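Local structure of Aureochrome1 (Vaucheria frigida, 3UE6) at residues V38-M43 with V143-K148; A44-V49 with A63-L68. The protein serves as a blue-light photoreceptor, binding flavin mononucleotide in a LOV domain of the PAS fold, and probably passes the light signal on to transcriptional control. All coordinates share one frame; numbering follows the deposited sequence.

Contact 1. Residues V38-M43 with V143-K148. With FMN (flavin mononucleotide), chain G.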
# COMPACT_ATOMS: atom_id res chain seq x y z
N VAL A 38 0.93 0.45 -5.55
CA VAL A 38 2.38 0.31 -5.62
C VAL A 38 3.04 1.58 -6.15
O VAL A 38 4.07 2.02 -5.64
CB VAL A 38 2.78 -0.88 -6.52
CG1 VAL A 38 4.29 -1.00 -6.61
CG2 VAL A 38 2.15 -2.17 -5.99
N LYS A 39 2.43 2.17 -7.17
CA LYS A 39 2.93 3.41 -7.75
C LYS A 39 2.92 4.52 -6.69
O LYS A 39 3.83 5.34 -6.62
CB LYS A 39 2.07 3.82 -8.96
CG LYS A 39 2.85 4.49 -10.08
CD LYS A 39 3.06 5.98 -9.82
CE LYS A 39 4.50 6.40 -10.10
NZ LYS A 39 4.96 5.95 -11.44
N ALA A 40 1.89 4.51 -5.85
CA ALA A 40 1.75 5.50 -4.79
C ALA A 40 2.82 5.32 -3.72
O ALA A 40 3.43 6.29 -3.27
CB ALA A 40 0.37 5.43 -4.17
N LEU A 41 3.04 4.08 -3.32
CA LEU A 41 3.93 3.77 -2.22
C LEU A 41 5.40 3.96 -2.59
O LEU A 41 6.26 4.07 -1.71
CB LEU A 41 3.69 2.35 -1.71
CG LEU A 41 2.31 2.05 -1.11
CD1 LEU A 41 2.17 0.57 -0.80
CD2 LEU A 41 2.07 2.89 0.13
N GLN A 42 5.69 4.00 -3.88
CA GLN A 42 7.06 4.16 -4.35
C GLN A 42 7.42 5.62 -4.61
O GLN A 42 8.59 5.98 -4.61
CB GLN A 42 7.30 3.31 -5.60
CG GLN A 42 7.31 1.82 -5.34
CD GLN A 42 7.54 1.01 -6.59
OE1 GLN A 42 6.91 1.26 -7.63
NE2 GLN A 42 8.44 0.04 -6.52
N MET A 43 6.41 6.45 -4.85
CA MET A 43 6.62 7.89 -4.90
C MET A 43 6.65 8.40 -3.47
O MET A 43 7.19 9.47 -3.18
CB MET A 43 5.52 8.59 -5.71
CG MET A 43 4.12 8.39 -5.16
SD MET A 43 3.34 9.90 -4.56
CE MET A 43 2.95 10.71 -6.10
N VAL A 143 -4.70 4.70 0.74
CA VAL A 143 -3.29 4.91 1.00
C VAL A 143 -2.99 6.41 0.95
O VAL A 143 -3.31 7.08 -0.03
CB VAL A 143 -2.39 4.13 0.01
CG1 VAL A 143 -2.80 4.40 -1.44
CG2 VAL A 143 -0.92 4.45 0.23
N GLY A 144 -2.42 6.94 2.03
CA GLY A 144 -2.06 8.34 2.09
C GLY A 144 -0.56 8.52 1.99
O GLY A 144 0.19 7.77 2.61
N VAL A 145 -0.12 9.50 1.22
CA VAL A 145 1.31 9.77 1.07
C VAL A 145 1.62 11.21 1.45
O VAL A 145 1.11 12.15 0.84
CB VAL A 145 1.80 9.50 -0.36
CG1 VAL A 145 3.27 9.85 -0.48
CG2 VAL A 145 1.56 8.05 -0.73
N GLN A 146 2.48 11.39 2.45
CA GLN A 146 2.85 12.72 2.92
C GLN A 146 4.26 13.08 2.47
O GLN A 146 5.10 12.21 2.25
CB GLN A 146 2.75 12.80 4.44
CG GLN A 146 1.36 12.54 5.00
CD GLN A 146 0.96 11.08 4.93
OE1 GLN A 146 1.82 10.19 4.84
NE2 GLN A 146 -0.34 10.81 4.97
N SER A 147 4.51 14.38 2.32
CA SER A 147 5.82 14.87 1.94
C SER A 147 5.98 16.34 2.27
O SER A 147 5.21 17.18 1.80
CB SER A 147 6.07 14.63 0.44
OG SER A 147 5.17 15.37 -0.36
N LYS A 148 6.98 16.64 3.10
CA LYS A 148 7.32 18.01 3.45
C LYS A 148 7.85 18.73 2.21
O LYS A 148 8.57 18.14 1.40
CB LYS A 148 8.39 18.01 4.55
CG LYS A 148 8.81 19.38 5.06
CD LYS A 148 10.25 19.33 5.57
CE LYS A 148 10.49 18.08 6.42
NZ LYS A 148 11.93 17.88 6.73
N1 FMN G . -5.33 15.17 6.18
C2 FMN G . -4.26 15.97 6.52
O2 FMN G . -4.45 17.14 6.88
N3 FMN G . -2.98 15.47 6.44
C4 FMN G . -2.76 14.17 6.04
O4 FMN G . -1.62 13.72 5.98
C4A FMN G . -3.84 13.36 5.70
N5 FMN G . -3.65 12.05 5.30
C5A FMN G . -4.73 11.26 4.96
C6 FMN G . -4.52 9.95 4.56
C7 FMN G . -5.60 9.14 4.21
C7M FMN G . -5.36 7.72 3.77
C8 FMN G . -6.89 9.65 4.29
C8M FMN G . -8.05 8.78 3.92
C9 FMN G . -7.10 10.97 4.69
C9A FMN G . -6.01 11.78 5.03
N10 FMN G . -6.20 13.08 5.46
C10 FMN G . -5.13 13.88 5.78
C1' FMN G . -7.57 13.69 5.53
C2' FMN G . -8.30 13.47 6.84
O2' FMN G . -8.13 12.14 7.27
C3' FMN G . -9.78 13.77 6.63
O3' FMN G . -10.32 12.92 5.65
C4' FMN G . -9.95 15.23 6.21
O4' FMN G . -9.50 16.06 7.25
C5' FMN G . -11.40 15.59 5.88
O5' FMN G . -12.28 14.95 6.79
P FMN G . -12.97 15.75 8.00
O1P FMN G . -11.88 16.21 8.94
O2P FMN G . -13.91 14.83 8.75
O3P FMN G . -13.74 16.94 7.50
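L41 and V143 meet where helix 36-43 packs on the antiparallel sheet of the PAS/LOV fold. This helix covers the face of strand 139-145 that bears V143 and V145. The flavin lies across the other face, beside G144; a CB on that glycine would run into FMN C6. The helix segment and strand run at 26° to each other.

L41 CG sits beside its backbone N, anti to the carbonyl carbon (chi1 -64°). Its CD2 reaches V143 CG2 at 3.4 Å, and the two side chains cross obliquely. L41 also packs on F48 and on L132 of the second subunit. A40 points at the strand, and its CB lies 4.3 Å from V143 CG1. V145 splits its branches: CG2 rests 3.6 Å from A40 O, while CG1 meets M43 SD at 4.1 Å. The bend at M43 chi2 (115°) carries SD there. The side-chain contacts are apolar.

Past the strand end, Q146 serves the flavin. In LOV domains a glutamine here is thought to reorient its amide on illumination. In this dark structure, Q146 NE2 makes a weak hydrogen bond to FMN O4, 3.3 Å long, and lies 3.6 Å from FMN N5.

Contact 2. Residues A44-V49 with A63-L68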
# COMPACT_ATOMS: atom_id res chain seq x y z
N ALA A 44 6.05 7.62 -2.57
CA ALA A 44 6.15 7.88 -1.14
C ALA A 44 7.50 7.38 -0.68
O ALA A 44 7.82 6.20 -0.83
CB ALA A 44 5.03 7.15 -0.41
N GLN A 45 8.29 8.27 -0.11
CA GLN A 45 9.63 7.89 0.32
C GLN A 45 9.59 7.44 1.78
O GLN A 45 10.17 8.07 2.67
CB GLN A 45 10.62 9.03 0.07
CG GLN A 45 10.80 9.27 -1.42
CD GLN A 45 11.73 10.42 -1.73
OE1 GLN A 45 11.51 11.55 -1.30
NE2 GLN A 45 12.78 10.14 -2.50
N GLN A 46 8.89 6.33 1.98
CA GLN A 46 8.64 5.77 3.30
C GLN A 46 7.76 6.66 4.18
O GLN A 46 7.68 6.45 5.39
CB GLN A 46 9.94 5.39 4.01
CG GLN A 46 10.38 3.96 3.73
CD GLN A 46 9.33 2.94 4.15
OE1 GLN A 46 8.68 3.09 5.18
NE2 GLN A 46 9.17 1.90 3.34
N ASN A 47 7.10 7.65 3.59
CA ASN A 47 6.09 8.41 4.33
C ASN A 47 4.68 8.10 3.83
O ASN A 47 4.19 8.73 2.90
CB ASN A 47 6.33 9.92 4.23
CG ASN A 47 7.69 10.33 4.75
OD1 ASN A 47 8.25 9.69 5.64
ND2 ASN A 47 8.24 11.39 4.18
N PHE A 48 4.04 7.11 4.45
CA PHE A 48 2.68 6.77 4.05
C PHE A 48 1.88 6.16 5.18
O PHE A 48 2.42 5.76 6.21
CB PHE A 48 2.70 5.83 2.84
CG PHE A 48 3.32 4.48 3.13
CD1 PHE A 48 2.54 3.43 3.60
CD2 PHE A 48 4.67 4.26 2.91
CE1 PHE A 48 3.10 2.19 3.86
CE2 PHE A 48 5.24 3.03 3.17
CZ PHE A 48 4.46 1.99 3.64
N VAL A 49 0.57 6.09 4.96
CA VAL A 49 -0.33 5.39 5.87
C VAL A 49 -1.34 4.55 5.09
O VAL A 49 -1.53 4.74 3.89
CB VAL A 49 -1.08 6.36 6.81
CG1 VAL A 49 -0.09 7.17 7.65
CG2 VAL A 49 -1.97 7.28 5.99
N ALA A 63 1.17 2.54 9.58
CA ALA A 63 1.91 3.77 9.32
C ALA A 63 3.41 3.48 9.21
O ALA A 63 3.98 2.79 10.05
CB ALA A 63 1.64 4.80 10.41
N SER A 64 4.03 4.00 8.16
CA SER A 64 5.45 3.74 7.91
C SER A 64 6.32 4.48 8.92
O SER A 64 5.90 5.49 9.48
CB SER A 64 5.83 4.14 6.48
OG SER A 64 5.51 5.49 6.21
N ARG A 65 7.53 3.98 9.15
CA ARG A 65 8.42 4.61 10.12
C ARG A 65 8.74 6.03 9.67
O ARG A 65 8.98 6.91 10.50
CB ARG A 65 9.71 3.81 10.29
CG ARG A 65 10.66 3.90 9.11
CD ARG A 65 12.09 3.55 9.49
NE ARG A 65 12.30 2.11 9.63
CZ ARG A 65 13.46 1.50 9.37
NH1 ARG A 65 14.50 2.20 8.95
NH2 ARG A 65 13.57 0.19 9.53
N GLY A 66 8.73 6.26 8.37
CA GLY A 66 9.01 7.58 7.83
C GLY A 66 7.95 8.56 8.28
O GLY A 66 8.26 9.69 8.67
N PHE A 67 6.70 8.11 8.25
CA PHE A 67 5.58 8.92 8.70
C PHE A 67 5.66 9.23 10.19
O PHE A 67 5.38 10.35 10.62
CB PHE A 67 4.27 8.21 8.39
CG PHE A 67 3.06 8.93 8.90
CD1 PHE A 67 2.38 9.82 8.10
CD2 PHE A 67 2.61 8.72 10.20
CE1 PHE A 67 1.27 10.49 8.57
CE2 PHE A 67 1.50 9.38 10.67
CZ PHE A 67 0.83 10.27 9.86
N LEU A 68 6.05 8.24 10.99
CA LEU A 68 6.20 8.46 12.42
C LEU A 68 7.23 9.55 12.68
O LEU A 68 6.99 10.47 13.46
CB LEU A 68 6.60 7.17 13.15
CG LEU A 68 5.61 6.01 13.11
CD1 LEU A 68 6.08 4.88 14.02
CD2 LEU A 68 4.21 6.47 13.52
O HOH W 1 8.03 1.35 7.75
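The hydroxyl of S64 joins the two segments with two hydrogen bonds. OG accepts from F48 N at 2.8 Å, in a nearly straight bond (167° at the hydrogen). The same OG donates to Q46 O, approaching from above that carbonyl's plane. With OG between its own backbone N and carbonyl carbon (chi1 56°), S64 turns its hydroxyl to F48 N and Q46 O. A third bond is a backbone one: S64 N donates to F48 O at 3.1 Å. An alanine at S64 would probably leave F48 N and Q46 O without their shared partner and weaken the hold of segment 44-49 on the start of the helix.

A water links Q46 OE1, to which it donates, with R65 N, from which it accepts. Q46 NE2 is hydrogen-bonded to L132 O and N141 OD1 of the second subunit. G66 CA approaches Q46 O; a side chain at this glycine would clash there.

Packing completes the contact. S64 CB sits over one face of the F48 ring, toward its rim, in a CH-pi contact 3.8 Å from the ring centroid. V49 CG1 makes another CH-pi contact over the centre of one F67 face, 3.6 Å from its centroid. The same methyl lies 4.0 Å from A63 CB, across a non-hydrogen-bonded antiparallel pair of V49 and A63. Beyond them, F67 packs on Q146. S64 stands at the N-cap position of helix 65-71. The contact is the junction between strand 60-63 and this helix in the PAS fold, with V49 lining the LOV flavin pocket.

Overall arrangement
From the N terminus the chain runs through helix 36-43, the first partner of contact 1. It then enters the loop 44-47, then strand 48-52, turns back along strand 60-63 and starts helix 65-71. Contact 2 closes this short loop. Contact 1 closes a far longer one, about 100 residues, when strand 139-145 returns to the sheet. Contact 2 lies wholly within that span, so the two do not cross. Their centres are about 8 Å apart. Strands 48-52 and 139-145 are sheet neighbours, probably joined by V49 N to G144 O and Q146 N to N47 O. Together the contacts tie helix 36-43, the sheet and helix 65-71. Both also touch the second subunit.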